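Local coordinates for protein 7,8-dihydro-6-hydroxymethylpterin pyrophosphokinase-dihydropteroate synthase (Plasmodium falciparum, PDB 6JWS) that probably catalyses two successive steps of folate biosynthesis, pyrophosphorylation of 6-hydroxymethyl-7,8-dihydropterin by ATP and condensation of the resulting diphosphate with 4-aminobenzoate to 7,8-dihydropteroate, at residues His39-Glu42 against Lys47-Asn50; Lys515-Lys520 against Asn560-Asn565. The protein carries 1 engineered substitution. All blocks are in the same frame, centred on the assembly; numbering follows the deposited sequence.

Interaction 1: His39-Glu42 against Lys47-Asn50; sequences HLVE and KIIN. With CA (calcium ion), chain L.
A calcium site sits where helix 30-44 turns into strand 46-57, and E42 joins it to the main chain of I48. The glutamate divides its carboxylate between two tasks. OE1 binds the calcium at 2.5 Å, while OE2 accepts the backbone N-H of I48, with 2.9 Å between I48 N and E42 OE2 and an N-H...O angle of 150°. That N-H comes in from above the carboxylate plane, 55° out of it. A bend at chi2 folds the carboxylate back toward its own main chain, and E42 O, 2.2 Å from the calcium, serves as a second ligand from the same residue. Two waters, G46 O and the carboxylate of E99 also belong to the metal shell. With the ion on one oxygen and the strand N-H on the other, the rotation of the carboxylate is fixed from both ends.

The apolar part lies beside this polar grip. I48 sets CG1 next to its backbone N (chi1 -61°), which places CG1 4.1 Å from V41 CG1, and the extended chi2 takes CD1 on to 4.0 Å from E42 CG; the V41 and I48 side chains cross at about a right angle. V41 also rests on V170 of strand 163-172, the neighbour that pairs with strand 46-57. I49 and N50 both face V169 there, a classic beta bulge in the pairing. A helix lying on an antiparallel sheet, linking strands 16-24 and 46-57 across strand 163-172, is the split beta-alpha-beta crossover of the ferredoxin-like HPPK fold.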
ATOM      1  N   HIS B  39     -25.721   5.988  31.520  1.00 28.63           N
ATOM      2  CA  HIS B  39     -27.032   5.552  31.974  1.00 30.82           C
ATOM      3  C   HIS B  39     -27.505   6.399  33.152  1.00 29.60           C
ATOM      4  O   HIS B  39     -28.626   6.893  33.138  1.00 32.80           O
ATOM      5  CB  HIS B  39     -27.012   4.073  32.364  1.00 32.56           C
ATOM      6  CG  HIS B  39     -26.825   3.151  31.212  1.00 39.18           C
ATOM      7  ND1 HIS B  39     -27.666   3.168  30.107  1.00 40.07           N
ATOM      8  CD2 HIS B  39     -25.940   2.145  31.012  1.00 39.53           C
ATOM      9  CE1 HIS B  39     -27.284   2.230  29.265  1.00 42.26           C
ATOM     10  NE2 HIS B  39     -26.219   1.595  29.793  1.00 40.94           N
ATOM     11  N   LEU B  40     -26.640   6.569  34.161  1.00 29.50           N
ATOM     12  CA  LEU B  40     -27.012   7.304  35.361  1.00 28.19           C
ATOM     13  C   LEU B  40     -27.303   8.763  35.030  1.00 28.72           C
ATOM     14  O   LEU B  40     -28.211   9.355  35.619  1.00 30.80           O
ATOM     15  CB  LEU B  40     -25.937   7.124  36.436  1.00 28.01           C
ATOM     16  CG  LEU B  40     -25.802   5.684  36.937  1.00 27.41           C
ATOM     17  CD1 LEU B  40     -24.613   5.522  37.867  1.00 26.26           C
ATOM     18  CD2 LEU B  40     -27.087   5.216  37.610  1.00 27.80           C
ATOM     19  N   VAL B  41     -26.576   9.317  34.051  1.00 28.44           N
ATOM     20  CA  VAL B  41     -26.856  10.663  33.560  1.00 29.29           C
ATOM     21  C   VAL B  41     -28.250  10.708  32.915  1.00 31.21           C
ATOM     22  O   VAL B  41     -29.020  11.629  33.183  1.00 29.58           O
ATOM     23  CB  VAL B  41     -25.742  11.165  32.610  1.00 29.88           C
ATOM     24  CG1 VAL B  41     -26.128  12.443  31.873  1.00 28.38           C
ATOM     25  CG2 VAL B  41     -24.399  11.334  33.317  1.00 26.75           C
ATOM     26  N   GLU B  42     -28.563   9.729  32.044  1.00 33.37           N
ATOM     27  CA  GLU B  42     -29.855   9.650  31.365  1.00 36.58           C
ATOM     28  C   GLU B  42     -30.987   9.531  32.384  1.00 37.40           C
ATOM     29  O   GLU B  42     -32.075  10.054  32.152  1.00 34.94           O
ATOM     30  CB  GLU B  42     -29.989   8.353  30.553  1.00 38.77           C
ATOM     31  CG  GLU B  42     -30.008   8.502  29.044  1.00 38.52           C
ATOM     32  CD  GLU B  42     -30.967   9.466  28.362  1.00 39.14           C
ATOM     33  OE1 GLU B  42     -32.097   9.673  28.851  1.00 38.47           O
ATOM     34  OE2 GLU B  42     -30.575  10.002  27.308  1.00 40.57           O
ATOM     35  N   LYS B  47     -31.865  14.318  29.294  1.00 27.61           N
ATOM     36  CA  LYS B  47     -31.703  13.567  28.066  1.00 26.58           C
ATOM     37  C   LYS B  47     -30.350  13.838  27.404  1.00 24.09           C
ATOM     38  O   LYS B  47     -30.056  14.978  27.039  1.00 22.79           O
ATOM     39  CB  LYS B  47     -32.841  13.899  27.100  1.00 27.45           C
ATOM     40  CG  LYS B  47     -32.750  13.081  25.827  1.00 27.86           C
ATOM     41  CD  LYS B  47     -33.834  13.292  24.812  1.00 30.18           C
ATOM     42  CE  LYS B  47     -33.905  12.026  23.987  1.00 33.04           C
ATOM     43  NZ  LYS B  47     -34.297  12.336  22.601  1.00 40.95           N
ATOM     44  N   ILE B  48     -29.584  12.765  27.163  1.00 21.32           N
ATOM     45  CA  ILE B  48     -28.370  12.847  26.361  1.00 22.05           C
ATOM     46  C   ILE B  48     -28.723  13.071  24.891  1.00 21.81           C
ATOM     47  O   ILE B  48     -29.379  12.240  24.268  1.00 22.41           O
ATOM     48  CB  ILE B  48     -27.506  11.586  26.544  1.00 23.30           C
ATOM     49  CG1 ILE B  48     -27.080  11.428  28.005  1.00 22.69           C
ATOM     50  CG2 ILE B  48     -26.305  11.631  25.601  1.00 21.95           C
ATOM     51  CD1 ILE B  48     -26.439  10.096  28.330  1.00 24.92           C
ATOM     52  N   ILE B  49     -28.251  14.189  24.331  1.00 19.91           N
ATOM     53  CA  ILE B  49     -28.588  14.567  22.970  1.00 17.17           C
ATOM     54  C   ILE B  49     -27.320  14.757  22.142  1.00 17.18           C
ATOM     55  O   ILE B  49     -27.424  15.185  20.995  1.00 17.29           O
ATOM     56  CB  ILE B  49     -29.443  15.852  22.934  1.00 18.33           C
ATOM     57  CG1 ILE B  49     -28.782  16.990  23.715  1.00 17.28           C
ATOM     58  CG2 ILE B  49     -30.880  15.610  23.381  1.00 17.75           C
ATOM     59  CD1 ILE B  49     -29.456  18.319  23.512  1.00 16.78           C
ATOM     60  N   ASN B  50     -26.135  14.489  22.723  1.00 16.38           N
ATOM     61  CA  ASN B  50     -24.885  14.520  21.976  1.00 15.90           C
ATOM     62  C   ASN B  50     -23.799  13.764  22.746  1.00 16.13           C
ATOM     63  O   ASN B  50     -23.856  13.662  23.964  1.00 17.52           O
ATOM     64  CB  ASN B  50     -24.499  15.939  21.527  1.00 15.80           C
ATOM     65  CG  ASN B  50     -23.670  15.932  20.256  1.00 16.42           C
ATOM     66  OD1 ASN B  50     -23.086  14.907  19.881  1.00 16.50           O
ATOM     67  ND2 ASN B  50     -23.601  17.066  19.588  1.00 15.56           N
TER
HETATM   68 CA    CA L 804     -33.600  10.585  30.634  1.00 35.75          CA
HETATM   69  O   HOH W   1     -31.073  10.202  24.931  1.00 13.01           O
HETATM   70  O   HOH W   2     -34.611  12.143  29.584  1.00 27.62           O
HETATM   71  O   HOH W   3     -35.091  11.379  32.381  1.00 30.04           O

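Interaction 2: Lys515-Lys520 against Asn560-Asn565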
ATOM      1  N   LYS B 515     -34.374   2.951  19.255  1.00 19.59           N
ATOM      2  CA  LYS B 515     -34.687   2.820  20.670  1.00 21.24           C
ATOM      3  C   LYS B 515     -34.255   1.458  21.194  1.00 20.64           C
ATOM      4  O   LYS B 515     -34.014   1.302  22.387  1.00 23.15           O
ATOM      5  CB  LYS B 515     -36.194   2.906  20.924  1.00 22.74           C
ATOM      6  CG  LYS B 515     -36.884   4.213  20.551  1.00 24.94           C
ATOM      7  CD  LYS B 515     -38.327   4.129  21.007  1.00 28.66           C
ATOM      8  CE  LYS B 515     -39.345   4.506  19.955  1.00 34.50           C
ATOM      9  NZ  LYS B 515     -40.486   3.556  19.911  1.00 35.33           N
ATOM     10  N   LEU B 516     -34.147   0.471  20.308  1.00 19.03           N
ATOM     11  CA  LEU B 516     -33.722  -0.848  20.729  1.00 17.85           C
ATOM     12  C   LEU B 516     -32.210  -0.896  20.965  1.00 19.29           C
ATOM     13  O   LEU B 516     -31.745  -1.881  21.530  1.00 19.54           O
ATOM     14  CB  LEU B 516     -34.148  -1.879  19.673  1.00 18.52           C
ATOM     15  CG  LEU B 516     -35.653  -2.068  19.426  1.00 17.92           C
ATOM     16  CD1 LEU B 516     -35.886  -3.170  18.392  1.00 16.15           C
ATOM     17  CD2 LEU B 516     -36.381  -2.430  20.721  1.00 17.93           C
ATOM     18  N   LEU B 517     -31.435   0.125  20.534  1.00 19.10           N
ATOM     19  CA  LEU B 517     -29.975   0.082  20.675  1.00 20.31           C
ATOM     20  C   LEU B 517     -29.560   0.515  22.080  1.00 23.15           C
ATOM     21  O   LEU B 517     -28.366   0.580  22.388  1.00 23.48           O
ATOM     22  CB  LEU B 517     -29.289   1.000  19.659  1.00 17.43           C
ATOM     23  CG  LEU B 517     -29.558   0.709  18.188  1.00 15.86           C
ATOM     24  CD1 LEU B 517     -29.048   1.860  17.335  1.00 14.29           C
ATOM     25  CD2 LEU B 517     -28.922  -0.613  17.781  1.00 15.01           C
ATOM     26  N   LYS B 518     -30.560   0.814  22.912  1.00 26.66           N
ATOM     27  CA  LYS B 518     -30.372   1.318  24.262  1.00 31.07           C
ATOM     28  C   LYS B 518     -31.265   0.533  25.220  1.00 35.54           C
ATOM     29  O   LYS B 518     -32.449   0.330  24.961  1.00 38.66           O
ATOM     30  CB  LYS B 518     -30.727   2.807  24.286  1.00 30.31           C
ATOM     31  CG  LYS B 518     -29.549   3.744  24.063  1.00 33.63           C
ATOM     32  CD  LYS B 518     -29.860   5.129  23.528  1.00 34.34           C
ATOM     33  CE  LYS B 518     -31.086   5.812  24.094  1.00 36.01           C
ATOM     34  NZ  LYS B 518     -31.983   6.244  22.995  1.00 39.39           N
ATOM     35  N   LYS B 519     -30.670   0.048  26.308  1.00 42.03           N
ATOM     36  CA  LYS B 519     -31.423  -0.490  27.428  1.00 47.20           C
ATOM     37  C   LYS B 519     -30.989   0.236  28.699  1.00 50.18           C
ATOM     38  O   LYS B 519     -30.194   1.170  28.638  1.00 54.56           O
ATOM     39  CB  LYS B 519     -31.206  -2.000  27.534  1.00 48.61           C
ATOM     40  CG  LYS B 519     -31.883  -2.832  26.458  1.00 49.98           C
ATOM     41  CD  LYS B 519     -32.291  -4.208  26.944  1.00 54.89           C
ATOM     42  CE  LYS B 519     -31.126  -5.124  27.257  1.00 56.34           C
ATOM     43  NZ  LYS B 519     -30.931  -6.125  26.182  1.00 62.62           N
ATOM     44  N   LYS B 520     -31.509  -0.211  29.845  1.00 55.32           N
ATOM     45  CA  LYS B 520     -31.218   0.385  31.142  1.00 60.74           C
ATOM     46  C   LYS B 520     -29.713   0.377  31.420  1.00 59.22           C
ATOM     47  O   LYS B 520     -29.189   1.336  31.983  1.00 59.20           O
ATOM     48  CB  LYS B 520     -32.016  -0.317  32.252  1.00 70.21           C
ATOM     49  CG  LYS B 520     -33.449   0.174  32.458  1.00 75.95           C
ATOM     50  CD  LYS B 520     -34.258  -0.651  33.454  1.00 83.06           C
ATOM     51  CE  LYS B 520     -35.464  -1.360  32.864  1.00 86.48           C
ATOM     52  NZ  LYS B 520     -35.089  -2.443  31.924  1.00 91.01           N
ATOM     53  N   ASN B 560     -25.895  11.992  12.966  1.00 11.68           N
ATOM     54  CA  ASN B 560     -26.359  13.133  13.746  1.00 12.62           C
ATOM     55  C   ASN B 560     -27.714  12.823  14.380  1.00 12.56           C
ATOM     56  O   ASN B 560     -27.954  13.202  15.523  1.00 12.58           O
ATOM     57  CB  ASN B 560     -26.466  14.433  12.938  1.00 12.25           C
ATOM     58  CG  ASN B 560     -25.107  14.981  12.574  1.00 13.72           C
ATOM     59  OD1 ASN B 560     -24.115  14.657  13.232  1.00 15.33           O
ATOM     60  ND2 ASN B 560     -25.041  15.806  11.535  1.00 14.06           N
ATOM     61  N   PHE B 561     -28.595  12.164  13.615  1.00 12.60           N
ATOM     62  CA  PHE B 561     -29.914  11.791  14.106  1.00 12.21           C
ATOM     63  C   PHE B 561     -29.795  10.773  15.236  1.00 11.93           C
ATOM     64  O   PHE B 561     -30.387  10.962  16.289  1.00 12.70           O
ATOM     65  CB  PHE B 561     -30.790  11.238  12.986  1.00 12.68           C
ATOM     66  CG  PHE B 561     -32.161  10.786  13.429  1.00 14.12           C
ATOM     67  CD1 PHE B 561     -33.130  11.710  13.797  1.00 14.66           C
ATOM     68  CD2 PHE B 561     -32.507   9.441  13.431  1.00 14.71           C
ATOM     69  CE1 PHE B 561     -34.408  11.303  14.159  1.00 15.62           C
ATOM     70  CE2 PHE B 561     -33.788   9.037  13.788  1.00 15.22           C
ATOM     71  CZ  PHE B 561     -34.732   9.963  14.168  1.00 15.03           C
ATOM     72  N   LEU B 562     -29.006   9.718  15.042  1.00 11.38           N
ATOM     73  CA  LEU B 562     -28.846   8.732  16.099  1.00 11.56           C
ATOM     74  C   LEU B 562     -28.264   9.392  17.346  1.00 12.32           C
ATOM     75  O   LEU B 562     -28.705   9.120  18.462  1.00 12.65           O
ATOM     76  CB  LEU B 562     -27.950   7.583  15.619  1.00 10.65           C
ATOM     77  CG  LEU B 562     -28.715   6.396  15.039  1.00 10.89           C
ATOM     78  CD1 LEU B 562     -29.328   6.723  13.684  1.00 10.22           C
ATOM     79  CD2 LEU B 562     -27.822   5.167  14.956  1.00  9.89           C
ATOM     80  N   VAL B 563     -27.258  10.244  17.150  1.00 12.40           N
ATOM     81  CA  VAL B 563     -26.568  10.863  18.269  1.00 14.34           C
ATOM     82  C   VAL B 563     -27.513  11.819  19.015  1.00 14.89           C
ATOM     83  O   VAL B 563     -27.493  11.871  20.246  1.00 14.47           O
ATOM     84  CB  VAL B 563     -25.249  11.518  17.795  1.00 14.94           C
ATOM     85  CG1 VAL B 563     -24.818  12.689  18.651  1.00 15.23           C
ATOM     86  CG2 VAL B 563     -24.124  10.493  17.642  1.00 13.97           C
ATOM     87  N   LEU B 564     -28.368  12.546  18.278  1.00 14.97           N
ATOM     88  CA  LEU B 564     -29.373  13.392  18.908  1.00 16.01           C
ATOM     89  C   LEU B 564     -30.259  12.543  19.819  1.00 16.60           C
ATOM     90  O   LEU B 564     -30.812  13.029  20.795  1.00 17.56           O
ATOM     91  CB  LEU B 564     -30.231  14.026  17.810  1.00 16.42           C
ATOM     92  CG  LEU B 564     -31.378  14.929  18.279  1.00 17.27           C
ATOM     93  CD1 LEU B 564     -30.852  16.162  19.025  1.00 16.35           C
ATOM     94  CD2 LEU B 564     -32.198  15.381  17.068  1.00 16.11           C
ATOM     95  N   ASN B 565     -30.379  11.253  19.501  1.00 14.90           N
ATOM     96  CA  ASN B 565     -31.330  10.415  20.206  1.00 15.35           C
ATOM     97  C   ASN B 565     -30.591   9.592  21.254  1.00 14.67           C
ATOM     98  O   ASN B 565     -31.119   8.601  21.743  1.00 14.71           O
ATOM     99  CB  ASN B 565     -32.206   9.636  19.213  1.00 15.27           C
ATOM    100  CG  ASN B 565     -33.313  10.514  18.672  1.00 16.00           C
ATOM    101  OD1 ASN B 565     -34.315  10.720  19.367  1.00 18.72           O
ATOM    102  ND2 ASN B 565     -33.143  11.054  17.469  1.00 13.93           N
TER
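L562 and N565, at the C-terminal end of helix 547-564, meet L517 and K518 of the loop that leads into strand 525-529. The bond from L564 N to N560 O is the regular helical one that continues the helix to L564. F561 takes part through the helix end: its carbonyl O receives ND2 of N565 at 3.0 Å, with an N-H...O angle of 160° and the donor above the carbonyl plane, and one face of its ring has the same ND2 over it, offset toward the rim.

L562 makes the apolar half of the contact. Its CD2 methyl lies 4.3 Å from L517 CD1, and the pair belongs to a larger core: both leucines touch V526, while L562 also touches L528 and L517 also touches F489. V563 turns to N50 of the HPPK moiety.

N565 is the first residue to leave helical geometry. Its N-H bonds L562 O and, weakly, F561 O, and a chi1 of -80° swings the amide back along the helix to F561; ND2 bonds I104 O as well, so two carbonyls hold it. The main-chain O of N565 receives NZ of K518 at 2.8 Å, almost straight along its C=O axis (172°). The lysine chain gets there by bending at chi3 and chi4, and CE follows alongside, 3.6 Å from N565 O. A positive charge here would be expected to suit the negative end of the helix dipole. With the lysine bonded to the carbonyl of N565 just past its last turn, and packed through L562 onto the strand that precedes it, helix 547-564 behaves as an outer helix of the TIM barrel that forms the dihydropteroate synthase moiety.

Overall arrangement
From the N terminus, interaction 1 comes first and closes a tight connection of four residues between helix 30-44 and strand 46-57. Interaction 2 opens much later and closes a loop of 39 residues that includes strand 525-529 and most of helix 547-564. The two are in series, neither nested nor crossed, yet their centres lie 10 Å apart. One belongs to the pyrophosphokinase sheet and the other to the synthase barrel, and they pack directly on each other: H39 against K519 and K520, N50 against V563, and K47 against N565. N50 also bonds R569, beyond the barrel helix. Together they tie the calcium-bearing helix-strand turn of one catalytic moiety to the flank of the other.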